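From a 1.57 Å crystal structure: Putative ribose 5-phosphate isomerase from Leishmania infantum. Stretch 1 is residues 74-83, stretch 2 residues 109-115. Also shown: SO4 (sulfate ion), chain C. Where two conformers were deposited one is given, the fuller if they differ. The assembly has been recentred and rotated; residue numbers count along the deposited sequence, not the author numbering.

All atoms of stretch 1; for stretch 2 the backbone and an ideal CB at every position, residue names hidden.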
# COMPACT_ATOMS: atom_id res chain seq x y z
N THR A 74 -12.54 -2.68 -4.39
CA THR A 74 -11.35 -3.04 -3.59
C THR A 74 -10.63 -4.27 -4.09
O THR A 74 -9.54 -4.57 -3.65
CB THR A 74 -11.74 -3.36 -2.16
OG1 THR A 74 -12.60 -4.50 -2.16
CG2 THR A 74 -12.39 -2.18 -1.49
N GLY A 75 -11.26 -5.06 -4.97
CA GLY A 75 -10.82 -6.36 -5.32
C GLY A 75 -11.37 -7.49 -4.45
O GLY A 75 -11.22 -8.68 -4.79
N ILE A 76 -11.79 -7.17 -3.24
CA ILE A 76 -12.00 -8.21 -2.20
C ILE A 76 -13.25 -9.08 -2.61
O ILE A 76 -13.17 -10.29 -2.55
CB ILE A 76 -12.24 -7.56 -0.84
CG1 ILE A 76 -10.96 -6.86 -0.34
CG2 ILE A 76 -12.68 -8.61 0.19
CD1 ILE A 76 -11.27 -5.93 0.80
N GLY A 77 -14.33 -8.41 -3.01
CA GLY A 77 -15.49 -9.19 -3.41
C GLY A 77 -15.18 -10.13 -4.56
O GLY A 77 -15.60 -11.28 -4.61
N MET A 78 -14.47 -9.61 -5.56
CA MET A 78 -14.00 -10.43 -6.66
C MET A 78 -13.22 -11.61 -6.23
O MET A 78 -13.41 -12.76 -6.72
CB MET A 78 -13.23 -9.58 -7.68
CG MET A 78 -14.09 -8.58 -8.44
SD MET A 78 -15.41 -9.40 -9.35
CE MET A 78 -15.83 -8.12 -10.52
N SER A 79 -12.29 -11.41 -5.30
CA SER A 79 -11.46 -12.50 -4.76
C SER A 79 -12.30 -13.58 -4.10
O SER A 79 -12.08 -14.78 -4.35
CB SER A 79 -10.40 -12.00 -3.77
OG SER A 79 -9.86 -13.05 -2.90
N ILE A 80 -13.23 -13.14 -3.29
CA ILE A 80 -14.08 -14.12 -2.60
C ILE A 80 -14.93 -14.90 -3.60
O ILE A 80 -14.93 -16.13 -3.58
CB ILE A 80 -14.97 -13.44 -1.55
CG1 ILE A 80 -14.07 -12.80 -0.44
CG2 ILE A 80 -15.90 -14.45 -0.92
CD1 ILE A 80 -14.76 -11.79 0.38
N ALA A 81 -15.63 -14.18 -4.45
CA ALA A 81 -16.55 -14.84 -5.39
C ALA A 81 -15.78 -15.79 -6.33
O ALA A 81 -16.20 -16.93 -6.58
CB ALA A 81 -17.24 -13.82 -6.19
N ALA A 82 -14.65 -15.36 -6.88
CA ALA A 82 -13.91 -16.19 -7.84
C ALA A 82 -13.40 -17.46 -7.23
O ALA A 82 -13.34 -18.51 -7.81
CB ALA A 82 -12.77 -15.40 -8.50
N ASN A 83 -12.91 -17.31 -5.98
CA ASN A 83 -12.39 -18.48 -5.26
C ASN A 83 -13.46 -19.53 -4.95
O ASN A 83 -13.12 -20.66 -4.60
CB ASN A 83 -11.57 -18.11 -4.04
CG ASN A 83 -10.17 -17.66 -4.38
OD1 ASN A 83 -9.44 -18.37 -5.07
ND2 ASN A 83 -9.77 -16.46 -3.90
N UNK A 109 -4.79 -18.17 -11.11
CA UNK A 109 -5.43 -17.95 -12.41
C UNK A 109 -5.95 -16.59 -12.64
O UNK A 109 -6.02 -16.14 -13.79
CB UNK A 109 -6.59 -18.93 -12.60
N UNK A 110 -6.36 -15.92 -11.55
CA UNK A 110 -7.10 -14.63 -11.63
C UNK A 110 -6.45 -13.63 -10.72
O UNK A 110 -6.12 -13.96 -9.57
CB UNK A 110 -8.57 -14.80 -11.25
N UNK A 111 -6.23 -12.46 -11.26
CA UNK A 111 -5.75 -11.29 -10.55
C UNK A 111 -7.00 -10.51 -10.14
O UNK A 111 -7.81 -10.12 -11.02
CB UNK A 111 -4.80 -10.45 -11.40
N UNK A 112 -7.13 -10.14 -8.85
CA UNK A 112 -8.22 -9.30 -8.37
C UNK A 112 -7.64 -7.97 -7.87
O UNK A 112 -6.68 -7.98 -7.14
CB UNK A 112 -9.01 -10.01 -7.26
N UNK A 113 -8.16 -6.90 -8.39
CA UNK A 113 -7.69 -5.55 -8.06
C UNK A 113 -8.86 -4.62 -7.69
O UNK A 113 -10.05 -4.80 -8.16
CB UNK A 113 -6.91 -4.96 -9.24
N UNK A 114 -8.57 -3.52 -6.96
CA UNK A 114 -9.53 -2.51 -6.62
C UNK A 114 -9.24 -1.21 -7.26
O UNK A 114 -8.10 -0.71 -7.14
CB UNK A 114 -9.60 -2.33 -5.10
N UNK A 115 -10.18 -0.67 -7.98
CA UNK A 115 -9.99 0.61 -8.64
C UNK A 115 -10.26 1.79 -7.71
O UNK A 115 -9.80 2.92 -8.01
CB UNK A 115 -10.90 0.70 -9.87
S SO4 C . -4.22 -25.71 -12.17
O1 SO4 C . -3.01 -24.83 -12.17
O2 SO4 C . -5.23 -25.13 -13.16
O3 SO4 C . -3.77 -27.07 -12.63
O4 SO4 C . -4.85 -25.96 -10.84

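Stretch 2 runs as a strand from 110 to 114, nearly antiparallel to the helix that begins at Ile76 (153° between their N-to-C directions). The loop before the helix comes close to the end of the strand, the CA atoms of Thr74 and position 114 being 3.6 Å apart; farther along the helix the CA atoms of Ala82 and position 110 are 7.9 Å apart.

Position 109 precedes the strand, and its ideal CB meets nothing of stretch 1. The sulfate lies on that side, beyond the reach of a short side chain, so a long donor such as histidine, arginine or lysine would be plausible, though not required. The residue is His109; its NE2 donates a hydrogen bond of 2.8 Å to O2 of the sulfate, probably an ion from the crystallisation liquor.

At position 110 the CA-to-CB bond points toward the helix, and the ideal CB is 5.1 Å from Ala82 CB. The small alanine leaves a gap that valine, leucine, isoleucine or methionine could fill, and the extended backbone angles favour a beta-branched residue. Ile110 is found, with chi1 m and chi2 t, and its CD1 packs 4.2 Å from Ala82 CB.

Position 111 turns out of reach of stretch 1, which therefore hardly restricts the choice. It is Leu111.

Position 112 faces the helix again, more closely. Its ideal CB is 3.6 Å from Gly75 O, 4.1 Å from Ser79 N and 4.3 Å from Met78 CB. Gly75 O already accepts the helical hydrogen bond from Ser79 N, so the site calls for little polarity; alanine, serine, cysteine or perhaps valine would suit. Cys112 occupies it. With chi1 m, its SG settles against the first turn of the helix, 3.6 Å from Ser79 N and 4.0 Å from Met78 CB, and no hydrogen bond crosses between the stretches.

Position 113 points away from stretch 1, and its extended backbone suits beta-branched residues among many others. Ile113 is deposited. Its contact with stretch 1 comes through the backbone: its O lies 3.3 Å from Gly75 CA, where a side chain on Gly75 would be tight.

Position 114 is the most constrained. An ideal CB would point toward stretch 1 and stand 2.4 Å from Thr74 CA, a clash, and 3.2 Å from Gly75 N. Although the backbone angles are ordinary for a strand, only glycine fits. Gly114 lets the two stretches touch, its CA 3.3 Å from Thr74 C.

Position 115 follows the strand; its CA-to-CB bond points sideways, it makes no contact with stretch 1, and it tolerates many residues; it is Val115.

Stretch 2 (109-115) HILCIGV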
# COMPACT_ATOMS: atom_id res chain seq x y z
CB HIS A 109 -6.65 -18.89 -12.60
CG HIS A 109 -6.36 -20.33 -12.37
ND1 HIS A 109 -6.46 -20.90 -11.10
CD2 HIS A 109 -5.96 -21.34 -13.22
CE1 HIS A 109 -6.14 -22.19 -11.19
NE2 HIS A 109 -5.82 -22.50 -12.45
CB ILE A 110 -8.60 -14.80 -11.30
CG1 ILE A 110 -9.30 -15.76 -12.34
CG2 ILE A 110 -9.30 -13.42 -11.28
CD1 ILE A 110 -10.74 -15.95 -12.11
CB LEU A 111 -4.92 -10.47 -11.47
CG LEU A 111 -4.61 -9.02 -11.08
CD1 LEU A 111 -3.79 -8.98 -9.75
CD2 LEU A 111 -3.92 -8.34 -12.24
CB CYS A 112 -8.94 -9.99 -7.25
SG CYS A 112 -9.73 -11.54 -7.76
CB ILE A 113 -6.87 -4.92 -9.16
CG1 ILE A 113 -7.65 -4.94 -10.45
CG2 ILE A 113 -5.58 -5.70 -9.29
CD1 ILE A 113 -6.86 -4.20 -11.61
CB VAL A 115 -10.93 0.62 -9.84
CG1 VAL A 115 -12.38 0.64 -9.49
CG2 VAL A 115 -10.60 1.68 -10.84
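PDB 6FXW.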